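Local coordinates for aspartate aminotransferase (Leishmania major, PDB 4H51), which probably catalyses transfer of an amino group from aspartate to 2-oxoglutarate with pyridoxal 5'-phosphate as cofactor, working as a homodimer, at residues A36-A41 and N384-V389; I99-T104 and I255-A260; V226-A231 and A244-L249; Y345-R350 and T402-A407. All blocks are in the same frame, centred on the assembly; numbering follows the deposited sequence. Where two conformers were deposited one is given.

Contact 1: A36-A41 and N384-V389; sequences AKRAAA and NIFITV
Apolar packing joins helix 31-41 to Phe-386, whose ring lies against Ala-39. The Ala-39 CA stands 3.8 Å from the centroid of the Phe-386 ring and almost exactly on its normal, a CH-pi contact over one face. On that same face the methyl CB of Ala-39 sits nearer the root of the ring, 3.6 Å from Phe-386 CG. Phe-386 holds CG anti to its carbonyl carbon (chi1 -63°), which sends the ring toward the helix. The polar neighbour comes in at the rim: Arg-38 NE lies in the ring plane, 3.5 Å from Phe-386 CE1, with the guanidinium turned 82° to the ring. Its extended chain carries NH2 past the ring to a hydrogen bond with Asn-382 OD1. Asn-382 belongs to helix 374-382, which ends in a Schellman motif with Asn-384, at positive phi, as C-prime residue. Strand 385-386 follows at once and pairs in parallel with strand 47-48, so that N-terminal and C-terminal parts of the chain meet here, as in the small domain of class I aminotransferases.

Contact 2: I99-T104 and I255-A260; sequences IIYGNT and IEVLLA
The last turn of helix 90-101 packs on one face of the large mixed sheet, where Ile-100 and Tyr-101 meet Val-257, just before strand 258-262, and Leu-259 within it. Ile-100 and Leu-259 reach toward each other tip to tip, Ile-100 CG1 lying 3.8 Å from Leu-259 CD1. In Ile-100 the CG1 branch runs anti to the backbone nitrogen (chi1 180°), and this is the branch that points at the strand. Tyr-101 passes alongside Val-257 in the opposite direction, with Val-257 CG1 near the plane of its ring at the hydroxyl edge; the 3.1 Å between Tyr-101 OH and Val-257 CG1 is tight. Strand 258-262 runs parallel to strand 225-230 and antiparallel to strand 274-280 within the sheet of this fold type I enzyme, and Leu-258 points to its other face. One water bridges the two segments: it lies 2.8 Å from Tyr-101 OH and donates to Val-257 O over 3.0 Å. Arg-248 of helix 245-252 bonds the end of helix 90-101, NE to Ile-100 O and NH2 to Ile-99 O, before Gly-102 leaves the helix with positive phi.

Contact 3: V226-A231 and A244-L249; sequences VFFDSA and AYAARL
Backbone bonds, probably Ser-230 N to Ala-260 O and Phe-228 N to Leu-258 O, fix in the sheet the strand whose Phe-228 ring packs on Ala-246 and Ala-247. Strand 225-230, helix 245-252 and strand 258-262 form a beta-alpha-beta crossover between parallel neighbours of the large-domain sheet. The ring of Phe-228 carries the whole contact. With CG anti to the carbonyl carbon and beside the backbone nitrogen (chi1 -83°), it stands up from the sheet and meets the helix obliquely with its far end: Phe-228 CE2 lies 3.8 Å from Ala-247 CA, and CZ 4.1 Å from Ala-246 CB. Two small alanines on the facing side let the helix backbone come close to the ring. Phe-250 meets the ring edge-to-face, and Trp-212 covers Ala-246 from helix 209-221. One polar bond also holds the start of the helix: Ala-247 N to Gln-197 OE1. Asp-229 faces the other side; its OD2 bonds to His-150 NE2 and lies near N1 of the modified lysine at position 265, the position expected of the aspartate that in this family serves the pyridine nitrogen. Over one face of the Phe-228 ring, toward its rim, Val-226 CG1 sits 3.7 Å above the plane.

Contact 4: Y345-R350 and T402-A407; sequences YDELLR and TALMLA
Ala-407 fits against Glu-347 and Leu-348, its CB lying 3.5 Å from Glu-347 CG and equally close to Glu-347 CB. The methyl therefore rests on the aliphatic root of the acid, not on its charged end. Leu-348, the residue after Glu-347, brings CD2 to 3.5 Å from Ala-407 O and 4.0 Å from Ala-407 CB. Leu-404, one turn earlier than Ala-407, crosses Glu-347 at about a right angle and brings CD2 to 4.0 Å from Glu-347 CD. Glu-347 CG stands opposite the backbone N, and the chain then bends at chi2 (65°), which turns the carboxylate along its own helix, toward Arg-350 one turn on. There Arg-350 holds it in a salt bridge made side-on with two nearly straight bonds, NE to Glu-347 OE1 and NH1 to Glu-347 OE2, both 2.8 Å. The oxygens lie in the guanidinium plane, but the donors reach them from above the carboxylate plane, 39° out of it at OE2. Gln-408 NE2, just beyond Ala-407, also bonds to Glu-347 OE2, so three N-H groups hold the carboxylate in place. The segments of helices 320-350 and 400-416 cross at -40°, their axes 8.7 Å apart. One turn earlier, Ala-403 packs on Thr-343 and Val-344; Leu-348 is backed by Trp-357 of the preceding loop and Val-360 of helix 359-362, and Leu-406 reaches Ile-385 of strand 385-386.

How the contacts relate
Contacts 2 and 3 lie about 7 Å apart between centres and share one region of the large sheet: strands 258-262 and 225-230 are neighbours, and the helix of contact 3 leads into the strand of contact 2. All their touching residues are buried. Contacts 1 and 4 lie on the opposite side of the chain's centre from contact 2, their centres 19 Å apart, and join where Ile-385 CG2 meets Leu-406 CD1 at 3.6 Å. Chemistry follows place: contact 3 is aromatic on alanine, contact 2 adds a bridging water, contact 1 has an exposed arginine at the edge of a buried ring, and contact 4 a buried glutamate held by a salt bridge within its helix.

Contact 1: A36-A41 and N384-V389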
loop_
_atom_site.group_PDB
_atom_site.type_symbol
_atom_site.label_atom_id
_atom_site.label_comp_id
_atom_site.label_asym_id
_atom_site.label_seq_id
_atom_site.Cartn_x
_atom_site.Cartn_y
_atom_site.Cartn_z
ATOM N N ALA B 36 2.501 21.231 -7.117
ATOM C CA ALA B 36 3.150 20.440 -8.164
ATOM C C ALA B 36 2.252 20.354 -9.428
ATOM O O ALA B 36 2.745 20.490 -10.557
ATOM C CB ALA B 36 3.501 19.037 -7.654
ATOM N N LYS B 37 0.945 20.158 -9.221
ATOM C CA LYS B 37 -0.026 20.096 -10.335
ATOM C C LYS B 37 -0.101 21.458 -11.036
ATOM O O LYS B 37 -0.061 21.531 -12.290
ATOM C CB LYS B 37 -1.411 19.631 -9.835
ATOM N N ARG B 38 -0.182 22.543 -10.269
ATOM C CA ARG B 38 -0.174 23.886 -10.902
ATOM C C ARG B 38 1.117 24.117 -11.702
ATOM O O ARG B 38 1.090 24.485 -12.883
ATOM C CB ARG B 38 -0.298 24.986 -9.863
ATOM C CG ARG B 38 -0.042 26.383 -10.429
ATOM C CD ARG B 38 -0.076 27.396 -9.307
ATOM N NE ARG B 38 0.313 28.743 -9.736
ATOM C CZ ARG B 38 0.429 29.781 -8.907
ATOM N NH1 ARG B 38 0.210 29.625 -7.603
ATOM N NH2 ARG B 38 0.793 30.977 -9.352
ATOM N N ALA B 39 2.254 23.895 -11.037
ATOM C CA ALA B 39 3.566 24.052 -11.668
ATOM C C ALA B 39 3.652 23.327 -13.034
ATOM O O ALA B 39 4.166 23.886 -14.000
ATOM C CB ALA B 39 4.657 23.561 -10.714
ATOM N N ALA B 40 3.170 22.081 -13.084
ATOM C CA ALA B 40 3.265 21.239 -14.287
ATOM C C ALA B 40 2.351 21.756 -15.367
ATOM O O ALA B 40 2.617 21.559 -16.560
ATOM C CB ALA B 40 2.934 19.783 -13.979
ATOM N N ALA B 41 1.266 22.392 -14.938
ATOM C CA ALA B 41 0.288 22.962 -15.855
ATOM C C ALA B 41 0.742 24.330 -16.402
ATOM O O ALA B 41 0.284 24.746 -17.469
ATOM C CB ALA B 41 -1.071 23.059 -15.157
ATOM N N ASN B 384 6.476 31.979 -12.154
ATOM C CA ASN B 384 6.818 30.678 -12.664
ATOM C C ASN B 384 8.160 30.165 -12.067
ATOM O O ASN B 384 8.787 29.326 -12.644
ATOM C CB ASN B 384 6.830 30.723 -14.214
ATOM C CG ASN B 384 5.479 30.374 -14.853
ATOM O OD1 ASN B 384 4.455 30.133 -14.176
ATOM N ND2 ASN B 384 5.487 30.308 -16.191
ATOM N N ILE B 385 8.555 30.643 -10.884
ATOM C CA ILE B 385 9.605 29.970 -10.082
ATOM C C ILE B 385 8.862 29.308 -8.908
ATOM O O ILE B 385 8.595 29.943 -7.922
ATOM C CB ILE B 385 10.703 30.950 -9.580
ATOM C CG1 ILE B 385 11.455 31.646 -10.747
ATOM C CG2 ILE B 385 11.725 30.221 -8.705
ATOM C CD1 ILE B 385 11.898 30.736 -11.881
ATOM N N PHE B 386 8.474 28.061 -9.085
ATOM C CA PHE B 386 7.564 27.374 -8.174
ATOM C C PHE B 386 8.346 26.689 -7.052
ATOM O O PHE B 386 8.677 25.498 -7.120
ATOM C CB PHE B 386 6.699 26.347 -8.902
ATOM C CG PHE B 386 5.768 26.943 -9.931
ATOM C CD1 PHE B 386 4.473 27.331 -9.576
ATOM C CD2 PHE B 386 6.175 27.096 -11.242
ATOM C CE1 PHE B 386 3.612 27.859 -10.516
ATOM C CE2 PHE B 386 5.316 27.608 -12.187
ATOM C CZ PHE B 386 4.025 28.004 -11.819
ATOM N N ILE B 387 8.653 27.491 -6.058
ATOM C CA ILE B 387 9.059 26.999 -4.734
ATOM C C ILE B 387 7.834 26.967 -3.806
ATOM O O ILE B 387 6.796 27.586 -4.119
ATOM C CB ILE B 387 10.177 27.888 -4.148
ATOM C CG1 ILE B 387 9.685 29.296 -3.880
ATOM C CG2 ILE B 387 11.356 27.959 -5.111
ATOM C CD1 ILE B 387 10.725 30.185 -3.286
ATOM N N THR B 388 7.931 26.305 -2.649
ATOM C CA THR B 388 6.832 26.386 -1.697
ATOM C C THR B 388 6.743 27.740 -0.983
ATOM O O THR B 388 7.698 28.545 -0.926
ATOM C CB THR B 388 6.883 25.274 -0.642
ATOM O OG1 THR B 388 7.894 25.607 0.357
ATOM C CG2 THR B 388 7.190 23.914 -1.310
ATOM N N VAL B 389 5.566 27.973 -0.391
ATOM C CA VAL B 389 5.321 29.173 0.371
ATOM C C VAL B 389 6.231 29.304 1.613
ATOM O O VAL B 389 6.449 30.386 2.114
ATOM C CB VAL B 389 3.821 29.304 0.755
ATOM C CG1 VAL B 389 2.972 29.369 -0.497
ATOM C CG2 VAL B 389 3.355 28.161 1.627
#

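Contact 2: I99-T104 and I255-A260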
loop_
_atom_site.group_PDB
_atom_site.type_symbol
_atom_site.label_atom_id
_atom_site.label_comp_id
_atom_site.label_asym_id
_atom_site.label_seq_id
_atom_site.Cartn_x
_atom_site.Cartn_y
_atom_site.Cartn_z
ATOM N N ILE B 99 21.889 -2.089 3.603
ATOM C CA ILE B 99 22.487 -0.825 3.137
ATOM C C ILE B 99 22.451 0.213 4.244
ATOM O O ILE B 99 23.232 1.129 4.272
ATOM C CB ILE B 99 21.871 -0.260 1.839
ATOM C CG1 ILE B 99 20.522 0.384 2.076
ATOM C CG2 ILE B 99 21.868 -1.342 0.757
ATOM C CD1 ILE B 99 20.128 1.401 1.013
ATOM N N ILE B 100 21.502 0.065 5.161
ATOM C CA ILE B 100 21.422 1.047 6.211
ATOM C C ILE B 100 22.419 0.695 7.327
ATOM O O ILE B 100 23.175 1.580 7.725
ATOM C CB ILE B 100 19.976 1.415 6.636
ATOM C CG1 ILE B 100 20.020 2.449 7.750
ATOM C CG2 ILE B 100 19.077 0.211 6.942
ATOM C CD1 ILE B 100 20.309 3.842 7.163
ATOM N N TYR B 101 22.483 -0.565 7.761
ATOM C CA TYR B 101 23.341 -0.948 8.902
ATOM C C TYR B 101 24.701 -1.510 8.541
ATOM O O TYR B 101 25.549 -1.602 9.403
ATOM C CB TYR B 101 22.599 -1.917 9.817
ATOM C CG TYR B 101 21.481 -1.237 10.527
ATOM C CD1 TYR B 101 21.747 -0.202 11.426
ATOM C CD2 TYR B 101 20.151 -1.540 10.249
ATOM C CE1 TYR B 101 20.731 0.454 12.065
ATOM C CE2 TYR B 101 19.132 -0.880 10.887
ATOM C CZ TYR B 101 19.437 0.119 11.800
ATOM O OH TYR B 101 18.445 0.801 12.459
ATOM N N GLY B 102 24.908 -1.865 7.266
ATOM C CA GLY B 102 26.149 -2.553 6.834
ATOM C C GLY B 102 26.080 -4.051 7.160
ATOM O O GLY B 102 25.136 -4.489 7.820
ATOM N N ASN B 103 27.081 -4.834 6.711
ATOM C CA ASN B 103 27.181 -6.291 7.025
ATOM C C ASN B 103 27.721 -6.516 8.441
ATOM O O ASN B 103 28.907 -6.835 8.643
ATOM C CB ASN B 103 28.063 -7.012 6.001
ATOM N N THR B 104 26.850 -6.321 9.428
ATOM C CA THR B 104 27.266 -6.209 10.828
ATOM C C THR B 104 26.388 -7.109 11.716
ATOM O O THR B 104 25.380 -7.683 11.242
ATOM C CB THR B 104 27.169 -4.737 11.332
ATOM O OG1 THR B 104 25.797 -4.289 11.255
ATOM C CG2 THR B 104 28.088 -3.780 10.531
ATOM N N ILE B 255 20.631 1.744 21.062
ATOM C CA ILE B 255 19.278 2.299 20.910
ATOM C C ILE B 255 18.467 1.299 20.090
ATOM O O ILE B 255 18.978 0.766 19.067
ATOM C CB ILE B 255 19.332 3.688 20.230
ATOM C CG1 ILE B 255 20.021 4.664 21.194
ATOM C CG2 ILE B 255 17.917 4.204 19.808
ATOM C CD1 ILE B 255 20.284 6.063 20.685
ATOM N N GLU B 256 17.226 1.010 20.519
ATOM C CA GLU B 256 16.307 0.195 19.731
ATOM C C GLU B 256 15.698 0.991 18.581
ATOM O O GLU B 256 14.531 1.414 18.648
ATOM C CB GLU B 256 15.236 -0.409 20.629
ATOM C CG GLU B 256 15.833 -1.535 21.461
ATOM C CD GLU B 256 14.854 -2.119 22.447
ATOM O OE1 GLU B 256 13.948 -1.384 22.907
ATOM O OE2 GLU B 256 15.001 -3.300 22.785
ATOM N N VAL B 257 16.495 1.183 17.552
ATOM C CA VAL B 257 16.098 1.999 16.420
ATOM C C VAL B 257 14.944 1.363 15.648
ATOM O O VAL B 257 15.032 0.223 15.212
ATOM C CB VAL B 257 17.292 2.158 15.482
ATOM C CG1 VAL B 257 16.863 2.849 14.200
ATOM C CG2 VAL B 257 18.423 2.884 16.211
ATOM N N LEU B 258 13.860 2.124 15.482
ATOM C CA LEU B 258 12.847 1.853 14.516
ATOM C C LEU B 258 13.184 2.759 13.314
ATOM O O LEU B 258 13.490 3.957 13.495
ATOM C CB LEU B 258 11.472 2.201 15.052
ATOM C CG LEU B 258 10.221 1.776 14.255
ATOM C CD1 LEU B 258 10.147 0.270 14.165
ATOM C CD2 LEU B 258 8.912 2.340 14.860
ATOM N N LEU B 259 13.151 2.186 12.123
ATOM C CA LEU B 259 13.573 2.904 10.897
ATOM C C LEU B 259 12.649 2.624 9.696
ATOM O O LEU B 259 12.333 1.472 9.382
ATOM C CB LEU B 259 15.063 2.629 10.566
ATOM C CG LEU B 259 15.750 3.520 9.499
ATOM C CD1 LEU B 259 17.207 3.837 9.850
ATOM C CD2 LEU B 259 15.620 2.805 8.171
ATOM N N ALA B 260 12.233 3.732 9.045
ATOM C CA ALA B 260 11.411 3.784 7.834
ATOM C C ALA B 260 12.294 4.123 6.655
ATOM O O ALA B 260 12.886 5.213 6.600
ATOM C CB ALA B 260 10.329 4.861 7.963
HETATM O O HOH W 1 15.971 -0.501 12.492
#

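Contact 3: V226-A231 and A244-L249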
loop_
_atom_site.group_PDB
_atom_site.type_symbol
_atom_site.label_atom_id
_atom_site.label_comp_id
_atom_site.label_asym_id
_atom_site.label_seq_id
_atom_site.Cartn_x
_atom_site.Cartn_y
_atom_site.Cartn_z
ATOM N N VAL B 226 13.444 6.080 19.540
ATOM C CA VAL B 226 13.870 6.730 18.269
ATOM C C VAL B 226 13.206 6.062 17.064
ATOM O O VAL B 226 13.297 4.841 16.876
ATOM C CB VAL B 226 15.411 6.708 18.118
ATOM C CG1 VAL B 226 15.850 7.208 16.760
ATOM C CG2 VAL B 226 16.102 7.532 19.228
ATOM N N PHE B 227 12.613 6.877 16.206
ATOM C CA PHE B 227 12.054 6.458 14.910
ATOM C C PHE B 227 12.714 7.285 13.802
ATOM O O PHE B 227 12.398 8.439 13.607
ATOM C CB PHE B 227 10.533 6.659 14.919
ATOM C CG PHE B 227 9.781 6.040 13.775
ATOM C CD1 PHE B 227 10.378 5.252 12.842
ATOM C CD2 PHE B 227 8.401 6.243 13.689
ATOM C CE1 PHE B 227 9.667 4.656 11.811
ATOM C CE2 PHE B 227 7.665 5.658 12.683
ATOM C CZ PHE B 227 8.292 4.853 11.730
ATOM N N PHE B 228 13.645 6.682 13.081
ATOM C CA PHE B 228 14.320 7.326 11.962
ATOM C C PHE B 228 13.471 7.252 10.711
ATOM O O PHE B 228 12.928 6.201 10.361
ATOM C CB PHE B 228 15.693 6.691 11.678
ATOM C CG PHE B 228 16.811 7.200 12.545
ATOM C CD1 PHE B 228 17.229 8.529 12.447
ATOM C CD2 PHE B 228 17.511 6.349 13.400
ATOM C CE1 PHE B 228 18.292 8.982 13.220
ATOM C CE2 PHE B 228 18.542 6.796 14.171
ATOM C CZ PHE B 228 18.917 8.148 14.101
ATOM N N ASP B 229 13.355 8.380 10.029
ATOM C CA ASP B 229 12.754 8.445 8.715
ATOM C C ASP B 229 13.952 8.584 7.779
ATOM O O ASP B 229 14.675 9.602 7.836
ATOM C CB ASP B 229 11.829 9.661 8.602
ATOM C CG ASP B 229 11.048 9.706 7.298
ATOM O OD1 ASP B 229 11.498 9.037 6.330
ATOM O OD2 ASP B 229 10.005 10.417 7.227
ATOM N N SER B 230 14.220 7.547 6.991
ATOM C CA SER B 230 15.382 7.492 6.112
ATOM C C SER B 230 14.977 7.430 4.639
ATOM O O SER B 230 14.903 6.362 4.038
ATOM C CB SER B 230 16.258 6.287 6.523
ATOM O OG SER B 230 17.386 6.211 5.705
ATOM N N ALA B 231 14.604 8.582 4.073
ATOM C CA ALA B 231 14.070 8.610 2.707
ATOM C C ALA B 231 15.144 8.950 1.634
ATOM O O ALA B 231 14.918 8.748 0.437
ATOM C CB ALA B 231 12.908 9.623 2.632
ATOM N N ALA B 244 24.616 6.935 6.256
ATOM C CA ALA B 244 24.075 6.032 7.291
ATOM C C ALA B 244 24.649 6.244 8.682
ATOM O O ALA B 244 24.352 5.484 9.610
ATOM C CB ALA B 244 24.309 4.587 6.856
ATOM N N TYR B 245 25.490 7.260 8.866
ATOM C CA TYR B 245 26.189 7.435 10.125
ATOM C C TYR B 245 25.246 7.451 11.324
ATOM O O TYR B 245 25.479 6.788 12.327
ATOM C CB TYR B 245 27.022 8.735 10.101
ATOM C CG TYR B 245 27.828 8.914 11.354
ATOM C CD1 TYR B 245 29.090 8.312 11.469
ATOM C CD2 TYR B 245 27.355 9.644 12.447
ATOM C CE1 TYR B 245 29.846 8.455 12.610
ATOM C CE2 TYR B 245 28.114 9.779 13.600
ATOM C CZ TYR B 245 29.359 9.153 13.683
ATOM O OH TYR B 245 30.164 9.268 14.810
ATOM N N ALA B 246 24.148 8.190 11.219
ATOM C CA ALA B 246 23.310 8.403 12.383
ATOM C C ALA B 246 22.677 7.094 12.843
ATOM O O ALA B 246 22.772 6.712 14.005
ATOM C CB ALA B 246 22.267 9.501 12.118
ATOM N N ALA B 247 21.996 6.399 11.935
ATOM C CA ALA B 247 21.405 5.104 12.255
ATOM C C ALA B 247 22.463 4.135 12.749
ATOM O O ALA B 247 22.219 3.388 13.700
ATOM C CB ALA B 247 20.712 4.514 11.009
ATOM N N ARG B 248 23.641 4.101 12.112
ATOM C CA ARG B 248 24.695 3.144 12.547
ATOM C C ARG B 248 25.260 3.461 13.914
ATOM O O ARG B 248 25.518 2.550 14.709
ATOM C CB ARG B 248 25.851 2.985 11.522
ATOM C CG ARG B 248 25.394 2.409 10.208
ATOM C CD ARG B 248 26.489 2.299 9.187
ATOM N NE ARG B 248 25.936 1.807 7.909
ATOM C CZ ARG B 248 26.644 1.724 6.801
ATOM N NH1 ARG B 248 27.922 2.042 6.819
ATOM N NH2 ARG B 248 26.071 1.289 5.697
ATOM N N LEU B 249 25.410 4.748 14.210
ATOM C CA LEU B 249 25.833 5.193 15.564
ATOM C C LEU B 249 24.822 4.853 16.615
ATOM O O LEU B 249 25.184 4.356 17.679
ATOM C CB LEU B 249 26.021 6.716 15.601
ATOM C CG LEU B 249 26.326 7.421 16.942
ATOM C CD1 LEU B 249 27.708 7.107 17.513
ATOM C CD2 LEU B 249 26.164 8.913 16.698
#

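Contact 4: Y345-R350 and T402-A407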
loop_
_atom_site.group_PDB
_atom_site.type_symbol
_atom_site.label_atom_id
_atom_site.label_comp_id
_atom_site.label_asym_id
_atom_site.label_seq_id
_atom_site.Cartn_x
_atom_site.Cartn_y
_atom_site.Cartn_z
ATOM N N TYR B 345 24.183 29.816 -5.926
ATOM C CA TYR B 345 24.961 30.557 -4.950
ATOM C C TYR B 345 25.914 31.541 -5.618
ATOM O O TYR B 345 25.957 32.686 -5.209
ATOM C CB TYR B 345 25.702 29.612 -4.023
ATOM C CG TYR B 345 26.663 30.276 -3.071
ATOM C CD1 TYR B 345 26.209 31.010 -1.979
ATOM C CD2 TYR B 345 28.045 30.152 -3.255
ATOM C CE1 TYR B 345 27.103 31.616 -1.104
ATOM C CE2 TYR B 345 28.944 30.769 -2.402
ATOM C CZ TYR B 345 28.468 31.480 -1.317
ATOM O OH TYR B 345 29.362 32.091 -0.463
ATOM N N ASP B 346 26.618 31.117 -6.668
ATOM C CA ASP B 346 27.581 32.017 -7.341
ATOM C C ASP B 346 26.870 33.187 -7.972
ATOM O O ASP B 346 27.413 34.290 -8.062
ATOM C CB ASP B 346 28.445 31.269 -8.380
ATOM C CG ASP B 346 29.482 30.383 -7.744
ATOM O OD1 ASP B 346 29.883 30.635 -6.590
ATOM O OD2 ASP B 346 29.901 29.391 -8.376
ATOM N N GLU B 347 25.639 32.951 -8.409
ATOM C CA GLU B 347 24.847 33.985 -9.021
ATOM C C GLU B 347 24.288 34.939 -7.974
ATOM O O GLU B 347 24.247 36.147 -8.212
ATOM C CB GLU B 347 23.733 33.374 -9.860
ATOM C CG GLU B 347 22.884 34.326 -10.668
ATOM C CD GLU B 347 23.646 35.066 -11.779
ATOM O OE1 GLU B 347 24.886 34.910 -11.897
ATOM O OE2 GLU B 347 22.984 35.822 -12.519
ATOM N N LEU B 348 23.851 34.416 -6.827
ATOM C CA LEU B 348 23.448 35.303 -5.723
ATOM C C LEU B 348 24.609 36.221 -5.303
ATOM O O LEU B 348 24.379 37.377 -4.993
ATOM C CB LEU B 348 22.964 34.518 -4.521
ATOM C CG LEU B 348 21.672 33.753 -4.748
ATOM C CD1 LEU B 348 21.432 32.726 -3.614
ATOM C CD2 LEU B 348 20.511 34.718 -4.896
ATOM N N LEU B 349 25.823 35.693 -5.270
ATOM C CA LEU B 349 26.996 36.502 -4.940
ATOM C C LEU B 349 27.217 37.597 -5.978
ATOM O O LEU B 349 27.548 38.747 -5.641
ATOM C CB LEU B 349 28.261 35.654 -4.857
ATOM C CG LEU B 349 28.410 34.733 -3.651
ATOM C CD1 LEU B 349 29.842 34.231 -3.597
ATOM C CD2 LEU B 349 27.969 35.395 -2.343
ATOM N N ARG B 350 27.019 37.230 -7.239
ATOM C CA ARG B 350 27.301 38.107 -8.336
ATOM C C ARG B 350 26.276 39.216 -8.396
ATOM O O ARG B 350 26.599 40.337 -8.736
ATOM C CB ARG B 350 27.295 37.314 -9.644
ATOM C CG ARG B 350 27.928 38.047 -10.814
ATOM C CD ARG B 350 27.607 37.358 -12.133
ATOM N NE ARG B 350 26.171 37.360 -12.386
ATOM C CZ ARG B 350 25.468 38.410 -12.812
ATOM N NH1 ARG B 350 24.162 38.288 -13.009
ATOM N NH2 ARG B 350 26.059 39.575 -13.078
ATOM N N THR B 402 17.787 27.142 -15.175
ATOM C CA THR B 402 16.783 27.529 -14.171
ATOM C C THR B 402 17.419 27.874 -12.813
ATOM O O THR B 402 16.827 28.615 -12.057
ATOM C CB THR B 402 15.617 26.503 -14.046
ATOM O OG1 THR B 402 16.134 25.196 -13.737
ATOM C CG2 THR B 402 14.825 26.431 -15.393
ATOM N N ALA B 403 18.644 27.403 -12.546
ATOM C CA ALA B 403 19.408 27.866 -11.377
ATOM C C ALA B 403 19.665 29.385 -11.436
ATOM O O ALA B 403 19.499 30.121 -10.435
ATOM C CB ALA B 403 20.737 27.124 -11.278
ATOM N N LEU B 404 20.120 29.839 -12.593
ATOM C CA LEU B 404 20.325 31.272 -12.813
ATOM C C LEU B 404 18.983 31.993 -12.670
ATOM O O LEU B 404 18.922 33.017 -12.034
ATOM C CB LEU B 404 20.949 31.522 -14.186
ATOM C CG LEU B 404 22.375 30.951 -14.428
ATOM C CD1 LEU B 404 22.855 31.280 -15.827
ATOM C CD2 LEU B 404 23.409 31.393 -13.390
ATOM N N MET B 405 17.902 31.440 -13.217
ATOM C CA MET B 405 16.589 32.073 -13.105
ATOM C C MET B 405 16.098 32.132 -11.667
ATOM O O MET B 405 15.470 33.112 -11.279
ATOM C CB MET B 405 15.537 31.348 -13.919
ATOM C CG MET B 405 15.667 31.563 -15.415
ATOM S SD MET B 405 14.843 30.281 -16.363
ATOM C CE MET B 405 13.163 30.445 -15.712
ATOM N N LEU B 406 16.389 31.092 -10.894
ATOM C CA LEU B 406 16.049 31.066 -9.481
ATOM C C LEU B 406 16.849 32.105 -8.734
ATOM O O LEU B 406 16.270 32.877 -7.961
ATOM C CB LEU B 406 16.274 29.680 -8.868
ATOM C CG LEU B 406 16.220 29.588 -7.346
ATOM C CD1 LEU B 406 14.822 29.974 -6.850
ATOM C CD2 LEU B 406 16.601 28.173 -6.852
ATOM N N ALA B 407 18.162 32.168 -8.949
ATOM C CA ALA B 407 18.973 33.174 -8.238
ATOM C C ALA B 407 18.539 34.608 -8.577
ATOM O O ALA B 407 18.494 35.489 -7.700
ATOM C CB ALA B 407 20.473 32.989 -8.515
#